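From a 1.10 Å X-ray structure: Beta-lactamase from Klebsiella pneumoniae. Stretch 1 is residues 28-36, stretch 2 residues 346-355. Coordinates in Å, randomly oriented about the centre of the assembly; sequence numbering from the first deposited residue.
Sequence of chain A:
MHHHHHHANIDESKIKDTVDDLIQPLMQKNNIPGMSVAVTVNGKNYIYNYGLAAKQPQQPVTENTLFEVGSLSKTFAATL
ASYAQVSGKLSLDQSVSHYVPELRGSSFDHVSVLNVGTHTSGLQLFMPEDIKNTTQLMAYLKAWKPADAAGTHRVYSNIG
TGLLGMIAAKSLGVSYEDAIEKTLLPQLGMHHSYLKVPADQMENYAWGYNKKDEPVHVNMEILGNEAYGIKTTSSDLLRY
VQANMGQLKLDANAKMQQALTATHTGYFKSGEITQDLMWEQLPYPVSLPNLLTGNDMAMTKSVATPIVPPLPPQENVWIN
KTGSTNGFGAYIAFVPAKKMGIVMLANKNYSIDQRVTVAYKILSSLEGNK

Stretch 1, residues 28-36: QKNNIPGMS
Stretch 2 346-355: ANKNYSIDQR

Residues 28-36 and 346-355 of this beta-lactamase run antiparallel, and together they bury 536 Å². The first segment leaves a helix, turns at N31 and enters a strand at G34; the second passes from an extended stretch through a loop into the helix 352-355. In register, N30 lies by Y350 (CA-CA 6.9 Å), I32 by K348 (5.4 Å), G34 by N347 (5.8 Å) and M35 by A346 (4.4 Å).

M35 (phi/psi -143/156) and A346 (-140/148) form an antiparallel, non-hydrogen-bonded bridge. Their side chains share one face of the sheet, so the small methyl of A346 becomes a hub: its CB lies 3.7 Å from M35 CG and 3.8 Å from I32 CG2. Beside the bridge, N347 N donates to G34 O (3.2 Å, 160°), and A346 CA makes a CA-H...O contact with the same G34 O at 3.4 Å. N347 (-98/37) leaves the extended conformation, and its p rotamer with chi2 -9° brings OD1 to G34 N, which donates to it at 2.8 Å. The bond is bent, with an angle of 134° at the hydrogen. N347 OD1 also sits 3.4 Å from P33 CD.

I32 (-84/121; chi1 m, chi2 t) supplies the principal apolar bump. Its CA-to-CB bond points sideways, but its side chain sits in a hollow lined by A346 CB, K348 CB (4.2 Å from I32 CG1) and the Y350 ring (Y350 CD1 3.6 Å from I32 CD1). I32 CD1 stands over one face of that ring, 3.8 Å from the Y350 centroid and 20° off the normal. The CA-to-CB bond of Y350 (chi1 68°, chi2 -75°) points toward the first segment. M35, with rotamers m, t and p, curls its CE to 3.6 Å from Y350 OH, approaching the ring obliquely. Thus I32 and M35 both pack against the tyrosine and the A346 methyl.

The CA-to-CB bond of K348 also points toward the first segment. Its chi1 and chi2 (both t) carry the chain up to the turn, and chi3 and chi4 (both m) bend it there. N30 O is 3.4 Å from K348 CD and N31 O 3.2 Å from K348 CE. The turn has a Schellman motif, with N31 at positive phi (55/45).

Beyond the lysine, two amides pair head to head. N30 (chi1 m, chi2 -75°) donates from ND2 to Q354 OE1 (2.8 Å, 170°), and Q354 (m, t, chi3 85°) returns NE2 to N30 OD1 (3.0 Å, 163°). Q354 NE2 also donates to S351 OG (2.9 Å). K29 stretches alongside, its CE 3.3 Å from Q354 OE1; a water donates to Q354 OE1 (2.7 Å) and accepts a weak bond from K29 NZ (3.0 Å).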

# COMPACT_ATOMS: atom_id res chain seq x y z
N GLN A 28 -24.38 -0.82 0.50
CA GLN A 28 -25.68 -0.17 0.37
C GLN A 28 -25.59 1.28 0.82
O GLN A 28 -25.93 2.21 0.07
CB GLN A 28 -26.72 -0.95 1.19
CG GLN A 28 -28.18 -0.69 0.81
CD GLN A 28 -28.59 0.75 1.02
OE1 GLN A 28 -28.47 1.30 2.12
NE2 GLN A 28 -29.08 1.37 -0.04
N LYS A 29 -25.13 1.51 2.05
CA LYS A 29 -25.23 2.85 2.60
C LYS A 29 -24.24 3.81 1.94
O LYS A 29 -24.54 5.00 1.82
CB LYS A 29 -25.11 2.85 4.12
CG LYS A 29 -23.74 2.58 4.65
CD LYS A 29 -23.82 2.57 6.17
CE LYS A 29 -22.48 2.75 6.82
NZ LYS A 29 -22.61 2.78 8.30
N ASN A 30 -23.09 3.32 1.49
CA ASN A 30 -22.10 4.16 0.83
C ASN A 30 -22.28 4.20 -0.68
O ASN A 30 -21.53 4.92 -1.36
CB ASN A 30 -20.68 3.69 1.17
CG ASN A 30 -20.32 3.94 2.61
OD1 ASN A 30 -20.05 5.07 3.00
ND2 ASN A 30 -20.28 2.88 3.40
N ASN A 31 -23.24 3.45 -1.21
CA ASN A 31 -23.45 3.36 -2.66
C ASN A 31 -22.18 2.95 -3.40
O ASN A 31 -21.81 3.53 -4.43
CB ASN A 31 -24.05 4.65 -3.22
CG ASN A 31 -24.72 4.42 -4.55
OD1 ASN A 31 -25.32 3.37 -4.78
ND2 ASN A 31 -24.62 5.40 -5.44
N ILE A 32 -21.50 1.95 -2.86
CA ILE A 32 -20.31 1.38 -3.49
C ILE A 32 -20.76 0.37 -4.53
O ILE A 32 -21.43 -0.61 -4.17
CB ILE A 32 -19.43 0.67 -2.45
CG1 ILE A 32 -18.96 1.65 -1.38
CG2 ILE A 32 -18.26 -0.03 -3.13
CD1 ILE A 32 -18.45 0.97 -0.12
N PRO A 33 -20.43 0.53 -5.81
CA PRO A 33 -20.97 -0.40 -6.81
C PRO A 33 -20.44 -1.82 -6.69
O PRO A 33 -21.22 -2.77 -6.85
CB PRO A 33 -20.60 0.24 -8.15
CG PRO A 33 -20.43 1.69 -7.82
CD PRO A 33 -19.81 1.71 -6.45
N GLY A 34 -19.15 -1.98 -6.43
CA GLY A 34 -18.54 -3.30 -6.44
C GLY A 34 -17.41 -3.41 -5.44
O GLY A 34 -16.68 -2.45 -5.19
N MET A 35 -17.27 -4.61 -4.87
CA MET A 35 -16.17 -4.88 -3.96
C MET A 35 -15.67 -6.30 -4.16
O MET A 35 -16.41 -7.19 -4.61
CB MET A 35 -16.55 -4.73 -2.49
CG MET A 35 -16.82 -3.30 -2.08
SD MET A 35 -16.98 -3.01 -0.31
CE MET A 35 -15.31 -3.30 0.27
N SER A 36 -14.42 -6.52 -3.78
CA SER A 36 -13.92 -7.86 -3.54
C SER A 36 -13.19 -7.85 -2.21
O SER A 36 -12.42 -6.92 -1.92
CB SER A 36 -13.00 -8.35 -4.66
OG SER A 36 -12.59 -9.68 -4.41
N ALA A 346 -12.66 -1.73 -3.32
CA ALA A 346 -13.93 -1.13 -3.71
C ALA A 346 -13.69 -0.16 -4.85
O ALA A 346 -12.65 0.50 -4.92
CB ALA A 346 -14.56 -0.35 -2.56
N ASN A 347 -14.69 -0.04 -5.73
CA ASN A 347 -14.67 0.96 -6.80
C ASN A 347 -15.47 2.21 -6.45
O ASN A 347 -16.12 2.84 -7.30
CB ASN A 347 -15.04 0.38 -8.16
CG ASN A 347 -16.45 -0.15 -8.21
OD1 ASN A 347 -17.13 -0.24 -7.19
ND2 ASN A 347 -16.89 -0.54 -9.41
N LYS A 348 -15.42 2.59 -5.18
CA LYS A 348 -15.75 3.93 -4.72
C LYS A 348 -14.84 4.23 -3.54
O LYS A 348 -14.53 3.33 -2.76
CB LYS A 348 -17.23 4.07 -4.32
CG LYS A 348 -17.59 5.45 -3.79
CD LYS A 348 -19.09 5.62 -3.62
CE LYS A 348 -19.75 5.92 -4.95
NZ LYS A 348 -19.41 7.29 -5.42
N ASN A 349 -14.38 5.47 -3.45
CA ASN A 349 -13.54 5.92 -2.35
C ASN A 349 -14.46 6.27 -1.18
O ASN A 349 -15.03 7.36 -1.13
CB ASN A 349 -12.73 7.13 -2.81
CG ASN A 349 -11.80 7.68 -1.74
OD1 ASN A 349 -11.90 7.34 -0.56
ND2 ASN A 349 -10.90 8.55 -2.15
N TYR A 350 -14.60 5.34 -0.24
CA TYR A 350 -15.39 5.54 0.97
C TYR A 350 -14.45 5.64 2.17
O TYR A 350 -13.28 5.27 2.10
CB TYR A 350 -16.43 4.42 1.14
CG TYR A 350 -15.81 3.07 1.44
CD1 TYR A 350 -15.18 2.33 0.45
CD2 TYR A 350 -15.85 2.55 2.72
CE1 TYR A 350 -14.61 1.10 0.73
CE2 TYR A 350 -15.28 1.33 3.01
CZ TYR A 350 -14.66 0.61 2.01
OH TYR A 350 -14.09 -0.61 2.32
N SER A 351 -14.97 6.16 3.27
CA SER A 351 -14.09 6.67 4.32
C SER A 351 -13.24 5.58 4.97
O SER A 351 -13.66 4.43 5.16
CB SER A 351 -14.86 7.45 5.37
OG SER A 351 -15.79 6.63 6.05
N ILE A 352 -12.01 5.96 5.31
CA ILE A 352 -11.04 5.03 5.86
C ILE A 352 -11.52 4.42 7.17
O ILE A 352 -11.30 3.23 7.43
CB ILE A 352 -9.67 5.71 5.99
CG1 ILE A 352 -8.98 5.75 4.63
CG2 ILE A 352 -8.80 5.00 7.01
CD1 ILE A 352 -7.76 6.64 4.58
N ASP A 353 -12.20 5.20 8.02
CA ASP A 353 -12.67 4.65 9.28
C ASP A 353 -13.56 3.43 9.06
O ASP A 353 -13.52 2.47 9.84
CB ASP A 353 -13.41 5.72 10.10
CG ASP A 353 -14.74 6.09 9.49
OD1 ASP A 353 -14.74 6.65 8.38
OD2 ASP A 353 -15.79 5.82 10.12
N GLN A 354 -14.37 3.45 8.00
CA GLN A 354 -15.22 2.30 7.71
C GLN A 354 -14.40 1.10 7.22
O GLN A 354 -14.69 -0.04 7.60
CB GLN A 354 -16.28 2.67 6.67
CG GLN A 354 -17.25 3.71 7.16
CD GLN A 354 -18.29 4.00 6.11
OE1 GLN A 354 -19.29 3.29 6.02
NE2 GLN A 354 -18.05 5.01 5.30
N ARG A 355 -13.40 1.34 6.37
CA ARG A 355 -12.54 0.24 5.92
C ARG A 355 -11.90 -0.44 7.12
O ARG A 355 -11.91 -1.68 7.23
CB ARG A 355 -11.43 0.77 5.01
CG ARG A 355 -11.91 1.61 3.85
CD ARG A 355 -10.77 2.08 2.97
NE ARG A 355 -11.17 3.25 2.21
CZ ARG A 355 -10.35 3.95 1.43
NH1 ARG A 355 -9.09 3.58 1.27
NH2 ARG A 355 -10.81 5.03 0.80
O HOH W 1 -19.87 1.52 7.99